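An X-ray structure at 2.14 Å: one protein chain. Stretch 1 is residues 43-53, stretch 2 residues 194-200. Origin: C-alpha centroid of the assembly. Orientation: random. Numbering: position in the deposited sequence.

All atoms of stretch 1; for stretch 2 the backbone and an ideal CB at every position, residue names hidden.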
# COMPACT_ATOMS: atom_id res chain seq x y z
N ASP A 43 0.68 -27.20 -16.98
CA ASP A 43 -0.47 -26.62 -17.65
C ASP A 43 -0.07 -25.24 -18.19
O ASP A 43 1.03 -25.08 -18.73
CB ASP A 43 -1.66 -26.57 -16.67
CG ASP A 43 -2.94 -26.07 -17.32
OD1 ASP A 43 -3.59 -26.85 -18.05
OD2 ASP A 43 -3.28 -24.89 -17.08
N ASP A 44 -0.93 -24.25 -18.03
CA ASP A 44 -0.62 -22.89 -18.45
C ASP A 44 -0.07 -22.05 -17.28
O ASP A 44 -0.11 -20.81 -17.33
CB ASP A 44 -1.87 -22.23 -19.02
CG ASP A 44 -2.19 -22.68 -20.43
OD1 ASP A 44 -1.55 -23.64 -20.92
OD2 ASP A 44 -3.09 -22.07 -21.05
N TRP A 45 0.41 -22.71 -16.23
CA TRP A 45 1.04 -21.98 -15.13
C TRP A 45 2.37 -21.36 -15.58
O TRP A 45 3.20 -22.02 -16.22
CB TRP A 45 1.22 -22.87 -13.89
CG TRP A 45 -0.06 -22.99 -13.11
CD1 TRP A 45 -1.12 -23.82 -13.38
CD2 TRP A 45 -0.45 -22.20 -11.98
NE1 TRP A 45 -2.12 -23.61 -12.47
CE2 TRP A 45 -1.74 -22.63 -11.60
CE3 TRP A 45 0.17 -21.20 -11.23
CZ2 TRP A 45 -2.42 -22.07 -10.51
CZ3 TRP A 45 -0.50 -20.65 -10.15
CH2 TRP A 45 -1.78 -21.09 -9.80
N LEU A 46 2.53 -20.08 -15.30
CA LEU A 46 3.81 -19.41 -15.44
C LEU A 46 4.23 -18.88 -14.06
O LEU A 46 3.38 -18.52 -13.25
CB LEU A 46 3.71 -18.23 -16.42
CG LEU A 46 3.30 -18.46 -17.88
CD1 LEU A 46 3.46 -17.15 -18.68
CD2 LEU A 46 4.11 -19.59 -18.53
N PHE A 47 5.54 -18.85 -13.80
CA PHE A 47 6.02 -18.21 -12.58
C PHE A 47 7.11 -17.22 -12.94
O PHE A 47 7.82 -17.41 -13.92
CB PHE A 47 6.59 -19.25 -11.62
CG PHE A 47 5.56 -20.12 -10.96
CD1 PHE A 47 4.94 -21.14 -11.67
CD2 PHE A 47 5.20 -19.91 -9.63
CE1 PHE A 47 3.99 -21.95 -11.05
CE2 PHE A 47 4.26 -20.72 -9.01
CZ PHE A 47 3.65 -21.74 -9.73
N ARG A 48 7.24 -16.16 -12.15
CA ARG A 48 8.36 -15.24 -12.25
C ARG A 48 9.43 -15.66 -11.25
O ARG A 48 9.12 -15.85 -10.09
CB ARG A 48 7.90 -13.82 -11.93
CG ARG A 48 6.70 -13.38 -12.75
CD ARG A 48 6.14 -12.10 -12.18
NE ARG A 48 5.49 -12.34 -10.89
CZ ARG A 48 4.93 -11.38 -10.15
NH1 ARG A 48 4.98 -10.12 -10.55
NH2 ARG A 48 4.33 -11.69 -9.00
N THR A 49 10.67 -15.79 -11.69
CA THR A 49 11.73 -16.28 -10.82
C THR A 49 12.03 -15.31 -9.67
O THR A 49 12.20 -15.74 -8.52
CB THR A 49 13.02 -16.53 -11.62
OG1 THR A 49 13.33 -15.36 -12.38
CG2 THR A 49 12.83 -17.70 -12.59
N THR A 50 12.09 -14.02 -9.97
CA THR A 50 12.53 -13.04 -8.97
C THR A 50 11.38 -12.61 -8.05
O THR A 50 11.61 -12.23 -6.92
CB THR A 50 13.17 -11.78 -9.60
OG1 THR A 50 12.16 -11.00 -10.25
CG2 THR A 50 14.24 -12.17 -10.63
N TYR A 51 10.15 -12.67 -8.54
CA TYR A 51 9.02 -12.27 -7.72
C TYR A 51 8.41 -13.47 -7.00
O TYR A 51 8.08 -13.38 -5.83
CB TYR A 51 7.93 -11.60 -8.56
CG TYR A 51 8.30 -10.24 -9.08
CD1 TYR A 51 9.13 -10.09 -10.20
CD2 TYR A 51 7.84 -9.09 -8.46
CE1 TYR A 51 9.46 -8.83 -10.68
CE2 TYR A 51 8.17 -7.83 -8.92
CZ TYR A 51 8.98 -7.70 -10.03
OH TYR A 51 9.29 -6.44 -10.49
N ASP A 52 8.22 -14.57 -7.72
CA ASP A 52 7.42 -15.68 -7.21
C ASP A 52 8.26 -16.73 -6.53
O ASP A 52 7.80 -17.41 -5.61
CB ASP A 52 6.63 -16.36 -8.33
CG ASP A 52 5.69 -15.40 -9.03
OD1 ASP A 52 5.29 -14.37 -8.44
OD2 ASP A 52 5.34 -15.72 -10.18
N LEU A 53 9.50 -16.88 -7.00
CA LEU A 53 10.37 -17.95 -6.52
C LEU A 53 11.49 -17.40 -5.67
O LEU A 53 12.54 -18.04 -5.51
CB LEU A 53 10.94 -18.75 -7.70
CG LEU A 53 9.90 -19.43 -8.59
CD1 LEU A 53 10.55 -20.21 -9.72
CD2 LEU A 53 9.00 -20.33 -7.75
N UNK A 194 -1.64 -11.16 -16.67
CA UNK A 194 -0.52 -10.32 -17.10
C UNK A 194 0.74 -11.10 -17.49
O UNK A 194 1.50 -10.66 -18.35
CB UNK A 194 -0.17 -9.34 -15.98
N UNK A 195 0.97 -12.25 -16.88
CA UNK A 195 2.18 -13.01 -17.21
C UNK A 195 1.98 -13.59 -18.60
O UNK A 195 2.92 -13.66 -19.39
CB UNK A 195 2.46 -14.11 -16.18
N UNK A 196 0.75 -14.03 -18.88
CA UNK A 196 0.41 -14.63 -20.17
C UNK A 196 0.54 -13.58 -21.28
O UNK A 196 1.05 -13.88 -22.36
CB UNK A 196 -1.01 -15.21 -20.14
N UNK A 197 0.09 -12.35 -21.00
CA UNK A 197 0.22 -11.26 -21.95
C UNK A 197 1.68 -10.90 -22.20
O UNK A 197 2.08 -10.60 -23.34
CB UNK A 197 -0.54 -10.03 -21.45
N UNK A 198 2.48 -10.93 -21.14
CA UNK A 198 3.91 -10.64 -21.27
C UNK A 198 4.58 -11.70 -22.14
O UNK A 198 5.38 -11.41 -23.03
CB UNK A 198 4.58 -10.58 -19.90
N UNK A 199 4.25 -12.96 -21.86
CA UNK A 199 4.77 -14.07 -22.65
C UNK A 199 4.33 -13.98 -24.11
O UNK A 199 5.08 -14.38 -25.01
CB UNK A 199 4.32 -15.40 -22.05
N UNK A 200 3.12 -13.47 -24.35
CA UNK A 200 2.63 -13.26 -25.72
C UNK A 200 3.46 -12.19 -26.42
O UNK A 200 3.81 -12.33 -27.59
CB UNK A 200 1.15 -12.86 -25.71

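The seven positions of stretch 2 have helical backbone angles throughout, and their helix runs at 90° to strand 46-48. The axes approach to 9.1 Å. Because the two cross at 90°, only part of the helix meets stretch 1.

Position 194 has nothing of stretch 1 within 5.5 Å of its ideal CB. Stretch 1 sets no demand here, and many residues would suit. It is Thr194.

Position 195 points toward stretch 1, and its CA lies 6.8 Å from the CA of Leu46. The ideal CB is 4.1 Å from Leu46 CD1. Beyond it lies the side chain of Arg48, held by Asp52: the salt bridge Arg48 NH2 to Asp52 OD1 measures 2.9 Å. Asp52 OD2 also accepts from Arg48 N at 2.8 Å. With that carboxylate already engaged, a long apolar or aromatic side chain fits well; Leu, Met or Phe could be considered. The residue is Phe195, with chi1 in the m well. Its ring takes Arg48 CD over one face, 3.9 Å from the ring centroid, in a CH-pi contact. Phe195 CZ also lies over one face of the guanidinium, 3.0 Å from Arg48 NE. Leu46 O sits at the ring edge. Phe195 CB packs against Leu46 CD1 at 4.0 Å.

Position 196 points sideways, with its ideal CB 5.1 Å from Leu46 CD1. Farther out is the carbonyl of Asp44, an acceptor. A side chain long enough to bring a donor there would suit: His, Gln, Lys or Arg. The residue is His196. Its end comes nearer than its CB, and His196 NE2 donates to Asp44 O at 2.7 Å with an angle of 168°. The nearly straight bond places the carbonyl oxygen at the ring edge, near its plane. NE2 therefore carries a proton. His196 CD2 also touches Leu46 CD1 at 3.8 Å.

Position 197 points away from stretch 1. A polar or charged residue would be as acceptable as any. It is Lys197, with chi1 m and the other three chi angles t.

Position 198 points toward stretch 1, but nothing there lies within 5.5 Å of the ideal CB. Stretch 1 does not decide its size. It is Ala198.

Position 199 points toward stretch 1, with its ideal CB already 3.9 Å from Leu46 CD1. A small apolar residue suits this spacing. It is Ala199, whose CB meets Leu46 CD1 at 3.9 Å. The same methyl thus touches 195, 196 and 199.

Position 200 is out of reach, so the choice is open. It is Ala200.

Stretch 2 (194-200) TFHKAAA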
# COMPACT_ATOMS: atom_id res chain seq x y z
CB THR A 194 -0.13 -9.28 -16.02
OG1 THR A 194 0.27 -9.96 -14.82
CG2 THR A 194 -1.30 -8.35 -15.72
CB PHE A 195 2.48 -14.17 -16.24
CG PHE A 195 2.60 -13.78 -14.77
CD1 PHE A 195 2.48 -12.46 -14.35
CD2 PHE A 195 2.84 -14.75 -13.81
CE1 PHE A 195 2.59 -12.12 -13.00
CE2 PHE A 195 2.95 -14.42 -12.45
CZ PHE A 195 2.82 -13.11 -12.05
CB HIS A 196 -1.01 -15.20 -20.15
CG HIS A 196 -1.15 -16.48 -19.39
ND1 HIS A 196 -2.33 -16.88 -18.81
CD2 HIS A 196 -0.26 -17.48 -19.16
CE1 HIS A 196 -2.17 -18.07 -18.25
NE2 HIS A 196 -0.93 -18.46 -18.45
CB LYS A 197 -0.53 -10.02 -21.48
CG LYS A 197 -2.04 -10.17 -21.48
CD LYS A 197 -2.70 -8.86 -21.11
CE LYS A 197 -4.16 -9.07 -20.74
NZ LYS A 197 -4.75 -7.82 -20.17
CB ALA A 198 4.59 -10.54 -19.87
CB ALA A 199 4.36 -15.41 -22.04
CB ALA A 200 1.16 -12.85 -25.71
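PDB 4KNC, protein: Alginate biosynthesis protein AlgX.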